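Local coordinates for Es1 family protein (Ehrlichia chaffeensis, PDB 3L3B) that is of unknown exact function but belongs to the DJ-1/PfpI family and probably serves isoprenoid biosynthesis through its amidotransferase-like domain, at residues Leu111-Gly116 with Cys158-Val163; Val174-Gly179 with Ile209-Ala214; Ala27-Gly32 with Lys121-Leu126. One frame throughout, in Å; residues are numbered along the deposited sequence.

Interaction 1 of 3, residues Leu111-Gly116 with Cys158-Val163; sequences LVIPGG and CISPAV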
ATOM      1  N   LEU B 111      -8.803  12.350  12.470  1.00  9.92           N
ATOM      2  CA  LEU B 111      -7.874  12.553  11.383  1.00  9.74           C
ATOM      3  C   LEU B 111      -6.715  11.624  11.607  1.00 10.53           C
ATOM      4  O   LEU B 111      -6.250  11.491  12.730  1.00  8.96           O
ATOM      5  CB  LEU B 111      -7.372  14.004  11.408  1.00 10.52           C
ATOM      6  CG  LEU B 111      -6.260  14.376  10.441  1.00 11.44           C
ATOM      7  CD1 LEU B 111      -6.803  14.228   8.991  1.00  9.49           C
ATOM      8  CD2 LEU B 111      -5.718  15.732  10.695  1.00  9.21           C
ATOM      9  N   VAL B 112      -6.270  10.933  10.542  1.00 10.41           N
ATOM     10  CA  VAL B 112      -5.021  10.173  10.589  1.00 10.15           C
ATOM     11  C   VAL B 112      -4.095  10.664   9.467  1.00  9.02           C
ATOM     12  O   VAL B 112      -4.540  10.931   8.334  1.00  8.83           O
ATOM     13  CB  VAL B 112      -5.251   8.649  10.547  1.00 10.02           C
ATOM     14  CG1 VAL B 112      -3.939   7.905  10.821  1.00  9.86           C
ATOM     15  CG2 VAL B 112      -6.296   8.257  11.577  1.00 11.49           C
ATOM     16  N   ILE B 113      -2.822  10.848   9.823  1.00  8.71           N
ATOM     17  CA  ILE B 113      -1.782  11.244   8.917  1.00  8.55           C
ATOM     18  C   ILE B 113      -0.691  10.161   8.865  1.00  8.60           C
ATOM     19  O   ILE B 113       0.201  10.124   9.715  1.00  8.21           O
ATOM     20  CB  ILE B 113      -1.131  12.558   9.359  1.00  7.64           C
ATOM     21  CG1 ILE B 113      -2.213  13.578   9.733  1.00 11.91           C
ATOM     22  CG2 ILE B 113      -0.269  13.073   8.233  1.00  9.87           C
ATOM     23  CD1 ILE B 113      -1.714  14.813  10.508  1.00 10.77           C
ATOM     24  N   PRO B 114      -0.727   9.300   7.837  1.00  8.51           N
ATOM     25  CA  PRO B 114       0.395   8.370   7.664  1.00  8.01           C
ATOM     26  C   PRO B 114       1.710   9.120   7.505  1.00  7.99           C
ATOM     27  O   PRO B 114       1.722  10.320   7.213  1.00  6.63           O
ATOM     28  CB  PRO B 114       0.035   7.645   6.373  1.00  8.97           C
ATOM     29  CG  PRO B 114      -1.452   7.746   6.253  1.00  8.89           C
ATOM     30  CD  PRO B 114      -1.830   9.041   6.904  1.00  8.91           C
ATOM     31  N   GLY B 115       2.843   8.444   7.654  1.00  9.34           N
ATOM     32  CA  GLY B 115       4.103   9.133   7.488  1.00 10.81           C
ATOM     33  C   GLY B 115       4.576   9.055   6.040  1.00 12.60           C
ATOM     34  O   GLY B 115       3.776   8.879   5.097  1.00 13.11           O
ATOM     35  N   GLY B 116       5.886   9.179   5.909  1.00 13.54           N
ATOM     36  CA  GLY B 116       6.568   9.159   4.627  1.00 14.09           C
ATOM     37  C   GLY B 116       7.297  10.476   4.529  1.00 15.46           C
ATOM     38  O   GLY B 116       6.817  11.490   5.024  1.00 13.55           O
ATOM     39  N   CYS B 158       5.043   7.687  12.009  1.00 10.77           N
ATOM     40  CA  CYS B 158       6.406   7.846  11.551  1.00 14.27           C
ATOM     41  C   CYS B 158       6.969   9.267  11.771  1.00 13.28           C
ATOM     42  O   CYS B 158       7.141   9.660  12.902  1.00 12.85           O
ATOM     43  CB  CYS B 158       6.501   7.384  10.109  1.00 15.20           C
ATOM     44  SG  CYS B 158       8.175   7.005   9.762  1.00 29.13           S
ATOM     45  N   ILE B 159       7.257  10.033  10.729  1.00 11.85           N
ATOM     46  CA  ILE B 159       7.717  11.417  10.942  1.00 11.71           C
ATOM     47  C   ILE B 159       6.560  12.397  11.179  1.00 10.45           C
ATOM     48  O   ILE B 159       6.756  13.516  11.693  1.00 10.50           O
ATOM     49  CB  ILE B 159       8.552  11.909   9.743  1.00 11.75           C
ATOM     50  CG1 ILE B 159       9.414  13.121  10.107  1.00 14.95           C
ATOM     51  CG2 ILE B 159       7.614  12.180   8.507  1.00 10.96           C
ATOM     52  CD1 ILE B 159      10.430  12.922  11.289  1.00 16.25           C
ATOM     53  N   SER B 160       5.357  11.997  10.826  1.00  9.70           N
ATOM     54  CA  SER B 160       4.203  12.903  10.937  1.00  9.04           C
ATOM     55  C   SER B 160       4.010  13.502  12.351  1.00  9.17           C
ATOM     56  O   SER B 160       3.577  14.656  12.446  1.00  9.29           O
ATOM     57  CB  SER B 160       2.910  12.221  10.467  1.00  9.35           C
ATOM     58  OG  SER B 160       3.029  11.979   9.038  1.00 10.90           O
ATOM     59  N   PRO B 161       4.364  12.755  13.413  1.00  8.97           N
ATOM     60  CA  PRO B 161       4.197  13.343  14.746  1.00  9.54           C
ATOM     61  C   PRO B 161       4.999  14.616  14.942  1.00 10.04           C
ATOM     62  O   PRO B 161       4.528  15.518  15.635  1.00  9.36           O
ATOM     63  CB  PRO B 161       4.640  12.219  15.692  1.00  8.31           C
ATOM     64  CG  PRO B 161       4.318  10.974  14.982  1.00  9.43           C
ATOM     65  CD  PRO B 161       4.568  11.290  13.494  1.00  9.73           C
ATOM     66  N   ALA B 162       6.195  14.682  14.331  1.00  9.24           N
ATOM     67  CA  ALA B 162       7.079  15.845  14.405  1.00  9.53           C
ATOM     68  C   ALA B 162       6.436  17.035  13.733  1.00 10.23           C
ATOM     69  O   ALA B 162       6.460  18.163  14.263  1.00 10.82           O
ATOM     70  CB  ALA B 162       8.496  15.524  13.742  1.00 10.79           C
ATOM     71  N   VAL B 163       5.825  16.796  12.579  1.00  9.99           N
ATOM     72  CA  VAL B 163       5.139  17.845  11.872  1.00 10.38           C
ATOM     73  C   VAL B 163       3.913  18.367  12.642  1.00 10.90           C
ATOM     74  O   VAL B 163       3.663  19.586  12.643  1.00  9.85           O
ATOM     75  CB  VAL B 163       4.708  17.439  10.486  1.00 11.50           C
ATOM     76  CG1 VAL B 163       4.082  18.677   9.732  1.00 11.52           C
ATOM     77  CG2 VAL B 163       5.919  16.851   9.706  1.00 11.22           C
TER
HETATM   78  O   HOH W   1       8.123   9.118   7.521  1.00 18.70           O
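S160 reaches across with its hydroxyl to the loop that leaves strand 110-113 and donates to the carbonyl of P114, OG to O 2.8 Å. The setting is the core of an alpha/beta fold of the DJ-1/PfpI family: strand 154-157 turns sharply at C158 into helix 160-168, as in the nucleophile elbow of relatives. C158 has a positive phi (68°), the strained backbone of such an elbow. S160 buries more surface here than any other residue of the contact. Its OG lies anti to the carbonyl carbon (chi1 -67°), which sets the hydroxyl beside its own backbone N and facing the P114 carbonyl. The bond does not follow a lone pair; the donor stands about 50° above the carbonyl plane of P114. From the strand end, I113 CG2 lies 3.6 Å from S160 OG, beside the hydroxyl.

G115 comes next in buried surface. G115 CA settles 3.4 Å from S160 OG and also rests on C158 CB; with no side chain in the way, the loop can lie close against the cysteine. The N-H of G115 is taken by E43, from helix 41-53, whose side chain also touches C158, so the glycine loop and the cysteine share a neighbour.

G116 brings the loop alongside I159. I159 CG2 packs against G116 O at 3.6 Å, while the rest of the isoleucine leads away. Between the two backbones sits a water, in a place consistent with the oxyanion hole of relatives. It accepts from G116 N at 2.8 Å and, weakly, from I159 N, and it lies 3.1 Å from C158 SG.

Interaction 2 of 3, residues Val174-Gly179 with Ile209-Ala214; sequences VKVTIG and IFSCSA
T177 and S211 meet where segment 174-179 lies alongside strand 209-212 of the central sheet, the two running nearly parallel, 14° apart. In this alpha/beta sandwich of the DJ-1/PfpI family segment 174-179 is no sheet neighbour of the strand: a serine side chain and a water join them.

The tight part begins at S211. Its OG sits between the backbone N and the carbonyl carbon (chi1 49°), which lifts it toward the other segment. There S211 OG accepts from T177 N at 3.0 Å along an almost straight bond. V176 CB packs on S211 OG at 3.5 Å, and T177 CG2 lies over the backbone near C212. Farther on, S213 CB presses to 3.5 Å from G179 N, closeness that the bare glycine allows. P161 of helix 160-168 and V202 of strand 202-204 also touch S211.

Toward V174 the backbones part, and contact passes to aliphatic groups: V174 CB rests on I209 CG1 at 4.0 Å, the side chains roughly perpendicular, and V176 CG1 meets I209 CG2. A water bridges the segments here. It hydrogen-bonds with S211 OG and can donate to K175 O at 2.8 Å or, weakly, to I209 O, but it has more acceptors around it than protons to give.

T177 OG1 closes an ST turn, accepting from G179 N at 2.9 Å, and also bonds to V194 O.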
ATOM      1  N   VAL B 174       2.525  19.229  22.727  1.00  9.23           N
ATOM      2  CA  VAL B 174       1.900  17.910  22.699  1.00  8.78           C
ATOM      3  C   VAL B 174       2.936  16.810  22.806  1.00  9.30           C
ATOM      4  O   VAL B 174       4.103  17.001  22.500  1.00  9.78           O
ATOM      5  CB  VAL B 174       0.966  17.662  21.488  1.00  9.59           C
ATOM      6  CG1 VAL B 174       0.011  18.837  21.218  1.00  8.93           C
ATOM      7  CG2 VAL B 174       1.773  17.290  20.259  1.00  8.99           C
ATOM      8  N   LYS B 175       2.470  15.655  23.243  1.00  9.53           N
ATOM      9  CA  LYS B 175       3.327  14.536  23.564  1.00  9.22           C
ATOM     10  C   LYS B 175       3.152  13.483  22.491  1.00  8.36           C
ATOM     11  O   LYS B 175       2.040  13.057  22.249  1.00  8.80           O
ATOM     12  CB  LYS B 175       2.877  13.962  24.895  1.00 10.69           C
ATOM     13  CG  LYS B 175       3.632  12.786  25.386  1.00 11.12           C
ATOM     14  CD  LYS B 175       3.151  12.366  26.776  1.00 15.34           C
ATOM     15  CE  LYS B 175       1.689  11.915  26.749  1.00 18.64           C
ATOM     16  NZ  LYS B 175       1.408  10.754  27.638  1.00 19.01           N
ATOM     17  N   VAL B 176       4.261  13.064  21.902  1.00  7.20           N
ATOM     18  CA  VAL B 176       4.255  12.035  20.817  1.00  6.79           C
ATOM     19  C   VAL B 176       5.483  11.131  20.882  1.00  7.33           C
ATOM     20  O   VAL B 176       6.449  11.433  21.567  1.00  6.44           O
ATOM     21  CB  VAL B 176       4.239  12.685  19.414  1.00  6.29           C
ATOM     22  CG1 VAL B 176       2.993  13.591  19.214  1.00  6.87           C
ATOM     23  CG2 VAL B 176       5.528  13.496  19.128  1.00  7.12           C
ATOM     24  N   THR B 177       5.440  10.008  20.156  1.00  7.79           N
ATOM     25  CA  THR B 177       6.689   9.239  19.848  1.00  8.42           C
ATOM     26  C   THR B 177       7.058   9.317  18.352  1.00  9.38           C
ATOM     27  O   THR B 177       6.194   9.385  17.473  1.00  9.45           O
ATOM     28  CB  THR B 177       6.534   7.779  20.197  1.00  9.22           C
ATOM     29  OG1 THR B 177       7.820   7.125  20.147  1.00 11.77           O
ATOM     30  CG2 THR B 177       5.603   7.102  19.179  1.00 10.04           C
ATOM     31  N   ILE B 178       8.361   9.358  18.078  1.00 10.52           N
ATOM     32  CA  ILE B 178       8.927   9.001  16.768  1.00 10.48           C
ATOM     33  C   ILE B 178       9.880   7.785  16.859  1.00 10.84           C
ATOM     34  O   ILE B 178      10.672   7.538  15.951  1.00 11.83           O
ATOM     35  CB  ILE B 178       9.593  10.207  16.086  1.00 10.66           C
ATOM     36  CG1 ILE B 178      10.765  10.753  16.908  1.00 10.44           C
ATOM     37  CG2 ILE B 178       8.504  11.266  15.853  1.00  9.44           C
ATOM     38  CD1 ILE B 178      11.589  11.779  16.211  1.00 12.18           C
ATOM     39  N   GLY B 179       9.727   7.011  17.928  1.00 11.63           N
ATOM     40  CA  GLY B 179      10.564   5.822  18.188  1.00 11.49           C
ATOM     41  C   GLY B 179      11.593   6.177  19.227  1.00 11.71           C
ATOM     42  O   GLY B 179      11.355   6.026  20.415  1.00 11.26           O
ATOM     43  N   ILE B 209      -3.835  13.635  20.776  1.00  6.57           N
ATOM     44  CA  ILE B 209      -2.886  13.315  19.732  1.00  7.36           C
ATOM     45  C   ILE B 209      -2.360  11.888  19.972  1.00  7.08           C
ATOM     46  O   ILE B 209      -1.990  11.519  21.094  1.00  8.59           O
ATOM     47  CB  ILE B 209      -1.677  14.276  19.704  1.00  7.48           C
ATOM     48  CG1 ILE B 209      -2.093  15.753  19.655  1.00  8.67           C
ATOM     49  CG2 ILE B 209      -0.803  13.916  18.496  1.00  7.29           C
ATOM     50  CD1 ILE B 209      -2.893  16.134  18.482  1.00  9.02           C
ATOM     51  N   PHE B 210      -2.343  11.074  18.922  1.00  7.90           N
ATOM     52  CA  PHE B 210      -1.989   9.666  18.996  1.00  7.03           C
ATOM     53  C   PHE B 210      -0.885   9.369  17.948  1.00  8.22           C
ATOM     54  O   PHE B 210      -0.936   9.919  16.855  1.00  9.02           O
ATOM     55  CB  PHE B 210      -3.252   8.809  18.707  1.00  7.72           C
ATOM     56  CG  PHE B 210      -4.410   9.062  19.679  1.00  7.53           C
ATOM     57  CD1 PHE B 210      -4.687   8.171  20.698  1.00 10.11           C
ATOM     58  CD2 PHE B 210      -5.190  10.198  19.579  1.00  7.84           C
ATOM     59  CE1 PHE B 210      -5.739   8.386  21.605  1.00  8.87           C
ATOM     60  CE2 PHE B 210      -6.250  10.447  20.500  1.00 10.18           C
ATOM     61  CZ  PHE B 210      -6.523   9.510  21.507  1.00 10.02           C
ATOM     62  N   SER B 211       0.117   8.549  18.290  1.00  7.50           N
ATOM     63  CA  SER B 211       1.294   8.390  17.439  1.00  8.43           C
ATOM     64  C   SER B 211       1.924   7.032  17.536  1.00  8.87           C
ATOM     65  O   SER B 211       1.866   6.381  18.588  1.00  8.87           O
ATOM     66  CB  SER B 211       2.377   9.430  17.716  1.00  8.78           C
ATOM     67  OG  SER B 211       2.709   9.587  19.096  1.00 10.28           O
ATOM     68  N   CYS B 212       2.577   6.645  16.445  1.00  9.16           N
ATOM     69  CA  CYS B 212       3.376   5.451  16.451  1.00 10.04           C
ATOM     70  C   CYS B 212       4.544   5.598  15.489  1.00 10.89           C
ATOM     71  O   CYS B 212       4.512   6.450  14.562  1.00 10.68           O
ATOM     72  CB  CYS B 212       2.497   4.256  16.187  1.00 10.06           C
ATOM     73  SG  CYS B 212       1.802   4.158  14.547  1.00 11.63           S
ATOM     74  N   SER B 213       5.596   4.814  15.722  1.00 12.15           N
ATOM     75  CA  SER B 213       6.902   5.051  15.079  1.00 13.51           C
ATOM     76  C   SER B 213       7.092   4.372  13.721  1.00 14.98           C
ATOM     77  O   SER B 213       7.794   4.933  12.866  1.00 15.92           O
ATOM     78  CB  SER B 213       8.040   4.637  16.017  1.00 14.36           C
ATOM     79  OG  SER B 213       7.912   3.281  16.347  1.00 12.95           O
ATOM     80  N   ALA B 214       6.507   3.186  13.518  1.00 15.07           N
ATOM     81  CA  ALA B 214       6.452   2.556  12.173  1.00 15.24           C
ATOM     82  C   ALA B 214       7.835   2.579  11.519  1.00 15.81           C
ATOM     83  O   ALA B 214       8.812   2.165  12.149  1.00 15.89           O
ATOM     84  CB  ALA B 214       5.392   3.256  11.286  1.00 14.24           C
TER
HETATM   85  O   HOH W   2       0.951  11.103  20.642  1.00  8.84           O

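Interaction 3 of 3, residues Ala27-Gly32 with Lys121-Leu126; sequences AVILAG and KNFSNL
The polar tie of this contact is a single hydrogen bond from N122 to the carbonyl of A31, ND2 to O 2.9 Å. The oxygen lies in the amide plane of N122, and the nitrogen approaches it nearly head-on, with a C=O...N angle of 160°, though the hydrogen bond is bent at the hydrogen. Other bonds settle which way round the amide sits: ND2 also donates to D37 O, and OD1 accepts from K68 N. The flat group is therefore held at both of its polar atoms.

The apolar share belongs to F123. With CG anti to the carbonyl carbon (chi1 -64°), the ring is carried to the end of strand 24-29 and the residues just after it. F123 CZ leads, touching A31 CB at 3.5 Å, while F123 CE2 reaches I29 CG2 at 3.7 Å; both methyls come at the ring obliquely.

A third kind of contact lies at the ring edge. The edge of the ring at F123 CZ heads for L30 O at 3.3 Å, close to the ring plane, so a C-H faces this buried oxygen, which has no hydrogen-bonding partner in the model.

Around them, F140 of helix 138-149 meets the F123 ring with planes about 35° apart and P63 touches it too, I85 of helix 85-92 packs on N122, and strand 24-29 pairs with strands 56-62 and 110-113.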
ATOM      1  N   ALA B  27     -10.847  11.313   8.455  1.00  9.23           N
ATOM      2  CA  ALA B  27     -10.107  11.870   7.333  1.00 10.13           C
ATOM      3  C   ALA B  27      -8.698  11.257   7.342  1.00 10.85           C
ATOM      4  O   ALA B  27      -8.183  10.898   8.413  1.00 10.18           O
ATOM      5  CB  ALA B  27     -10.024  13.395   7.427  1.00 10.65           C
ATOM      6  N   VAL B  28      -8.105  11.079   6.162  1.00 10.60           N
ATOM      7  CA  VAL B  28      -6.725  10.593   6.033  1.00 10.77           C
ATOM      8  C   VAL B  28      -6.042  11.540   5.090  1.00 10.99           C
ATOM      9  O   VAL B  28      -6.553  11.756   3.981  1.00 12.09           O
ATOM     10  CB  VAL B  28      -6.655   9.143   5.482  1.00 12.12           C
ATOM     11  CG1 VAL B  28      -5.164   8.670   5.259  1.00 12.16           C
ATOM     12  CG2 VAL B  28      -7.436   8.194   6.410  1.00 11.67           C
ATOM     13  N   ILE B  29      -4.910  12.118   5.506  1.00  9.41           N
ATOM     14  CA  ILE B  29      -4.199  13.059   4.678  1.00  9.30           C
ATOM     15  C   ILE B  29      -2.972  12.367   4.090  1.00  9.99           C
ATOM     16  O   ILE B  29      -2.158  11.785   4.797  1.00  9.42           O
ATOM     17  CB  ILE B  29      -3.801  14.338   5.426  1.00 10.33           C
ATOM     18  CG1 ILE B  29      -5.067  15.113   5.812  1.00 10.18           C
ATOM     19  CG2 ILE B  29      -2.912  15.181   4.538  1.00 11.69           C
ATOM     20  CD1 ILE B  29      -4.881  16.292   6.791  1.00 11.21           C
ATOM     21  N   LEU B  30      -2.845  12.496   2.781  1.00  8.95           N
ATOM     22  CA  LEU B  30      -1.785  11.894   2.035  1.00  9.54           C
ATOM     23  C   LEU B  30      -0.915  12.946   1.335  1.00 10.58           C
ATOM     24  O   LEU B  30      -1.345  14.097   1.052  1.00 10.04           O
ATOM     25  CB  LEU B  30      -2.433  10.976   0.993  1.00 10.06           C
ATOM     26  CG  LEU B  30      -3.317   9.826   1.471  1.00  9.73           C
ATOM     27  CD1 LEU B  30      -3.866   9.050   0.274  1.00 11.78           C
ATOM     28  CD2 LEU B  30      -2.472   8.883   2.343  1.00  9.62           C
ATOM     29  N   ALA B  31       0.331  12.549   1.079  1.00 10.25           N
ATOM     30  CA  ALA B  31       1.318  13.461   0.541  1.00 10.21           C
ATOM     31  C   ALA B  31       1.936  12.971  -0.755  1.00  9.82           C
ATOM     32  O   ALA B  31       2.933  13.534  -1.147  1.00  8.42           O
ATOM     33  CB  ALA B  31       2.445  13.715   1.565  1.00 10.28           C
ATOM     34  N   GLY B  32       1.365  11.931  -1.391  1.00 10.18           N
ATOM     35  CA  GLY B  32       1.909  11.363  -2.604  1.00  9.58           C
ATOM     36  C   GLY B  32       1.863   9.840  -2.442  1.00  9.80           C
ATOM     37  O   GLY B  32       1.152   9.316  -1.611  1.00 10.53           O
ATOM     38  N   LYS B 121       8.601  16.737   3.604  1.00 14.82           N
ATOM     39  CA  LYS B 121       9.159  17.511   2.498  1.00 13.64           C
ATOM     40  C   LYS B 121       8.090  18.315   1.786  1.00 13.74           C
ATOM     41  O   LYS B 121       8.332  19.477   1.366  1.00 13.66           O
ATOM     42  CB  LYS B 121       9.847  16.545   1.483  1.00 14.68           C
ATOM     43  N   ASN B 122       6.914  17.726   1.612  1.00 13.47           N
ATOM     44  CA  ASN B 122       5.841  18.398   0.872  1.00 15.25           C
ATOM     45  C   ASN B 122       4.966  19.337   1.685  1.00 16.10           C
ATOM     46  O   ASN B 122       4.383  20.250   1.133  1.00 18.18           O
ATOM     47  CB  ASN B 122       4.961  17.403   0.110  1.00 14.67           C
ATOM     48  CG  ASN B 122       5.743  16.575  -0.856  1.00 14.30           C
ATOM     49  OD1 ASN B 122       6.854  16.941  -1.233  1.00 14.96           O
ATOM     50  ND2 ASN B 122       5.189  15.419  -1.244  1.00 15.83           N
ATOM     51  N   PHE B 123       4.864  19.126   2.984  1.00 17.64           N
ATOM     52  CA  PHE B 123       3.965  19.926   3.807  1.00 18.30           C
ATOM     53  C   PHE B 123       4.717  20.890   4.711  1.00 20.76           C
ATOM     54  O   PHE B 123       4.073  21.629   5.486  1.00 21.49           O
ATOM     55  CB  PHE B 123       3.119  19.038   4.724  1.00 17.72           C
ATOM     56  CG  PHE B 123       2.166  18.102   4.017  1.00 15.77           C
ATOM     57  CD1 PHE B 123       1.896  18.201   2.667  1.00 15.22           C
ATOM     58  CD2 PHE B 123       1.516  17.141   4.735  1.00 12.75           C
ATOM     59  CE1 PHE B 123       0.996  17.300   2.021  1.00 17.13           C
ATOM     60  CE2 PHE B 123       0.614  16.236   4.079  1.00 14.90           C
ATOM     61  CZ  PHE B 123       0.373  16.322   2.765  1.00 12.69           C
ATOM     62  N   SER B 124       6.048  20.843   4.687  1.00 22.29           N
ATOM     63  CA  SER B 124       6.853  21.691   5.566  1.00 23.58           C
ATOM     64  C   SER B 124       8.189  22.089   4.948  1.00 25.20           C
ATOM     65  O   SER B 124       8.589  21.561   3.920  1.00 24.43           O
ATOM     66  CB  SER B 124       7.036  21.031   6.942  1.00 22.97           C
ATOM     67  OG  SER B 124       8.180  20.189   7.049  1.00 23.76           O
ATOM     68  N   ASN B 125       8.875  23.065   5.556  1.00 27.20           N
ATOM     69  CA  ASN B 125      10.293  23.259   5.235  1.00 29.47           C
ATOM     70  C   ASN B 125      11.179  22.751   6.377  1.00 31.06           C
ATOM     71  O   ASN B 125      12.397  22.954   6.378  1.00 31.13           O
ATOM     72  CB  ASN B 125      10.605  24.716   4.896  1.00 29.77           C
ATOM     73  CG  ASN B 125      10.544  25.589   6.087  1.00 31.44           C
ATOM     74  OD1 ASN B 125      10.114  25.135   7.144  1.00 34.46           O
ATOM     75  ND2 ASN B 125      10.983  26.852   5.954  1.00 32.93           N
ATOM     76  N   LEU B 126      10.570  22.035   7.318  1.00 32.91           N
ATOM     77  CA  LEU B 126      11.214  21.750   8.592  1.00 34.91           C
ATOM     78  C   LEU B 126      12.382  20.773   8.473  1.00 36.34           C
ATOM     79  O   LEU B 126      13.067  20.538   9.469  1.00 37.27           O
ATOM     80  CB  LEU B 126      10.180  21.274   9.642  1.00 34.61           C
TER

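How the interactions relate
All three contacts are buried and hang on one sheet, and none touches the other subunit. Interaction 1 is the most central, its centre about 3 Å from the centre of the chain; the centres of interactions 3 and 2 lie about 7 and 10 Å from that same point. Interaction 1 joins the other two: V112 pairs through its backbone with A27 and I29 of interaction 3, while C158 N probably bonds to C212 O and P161 packs on S211 of interaction 2. Interactions 2 and 3 do not touch. Chemistry follows place: glycines, a hydroxyl and a water at the elbow; serines, valines and a water beside the sheet; one aromatic ring and an amide in interaction 3.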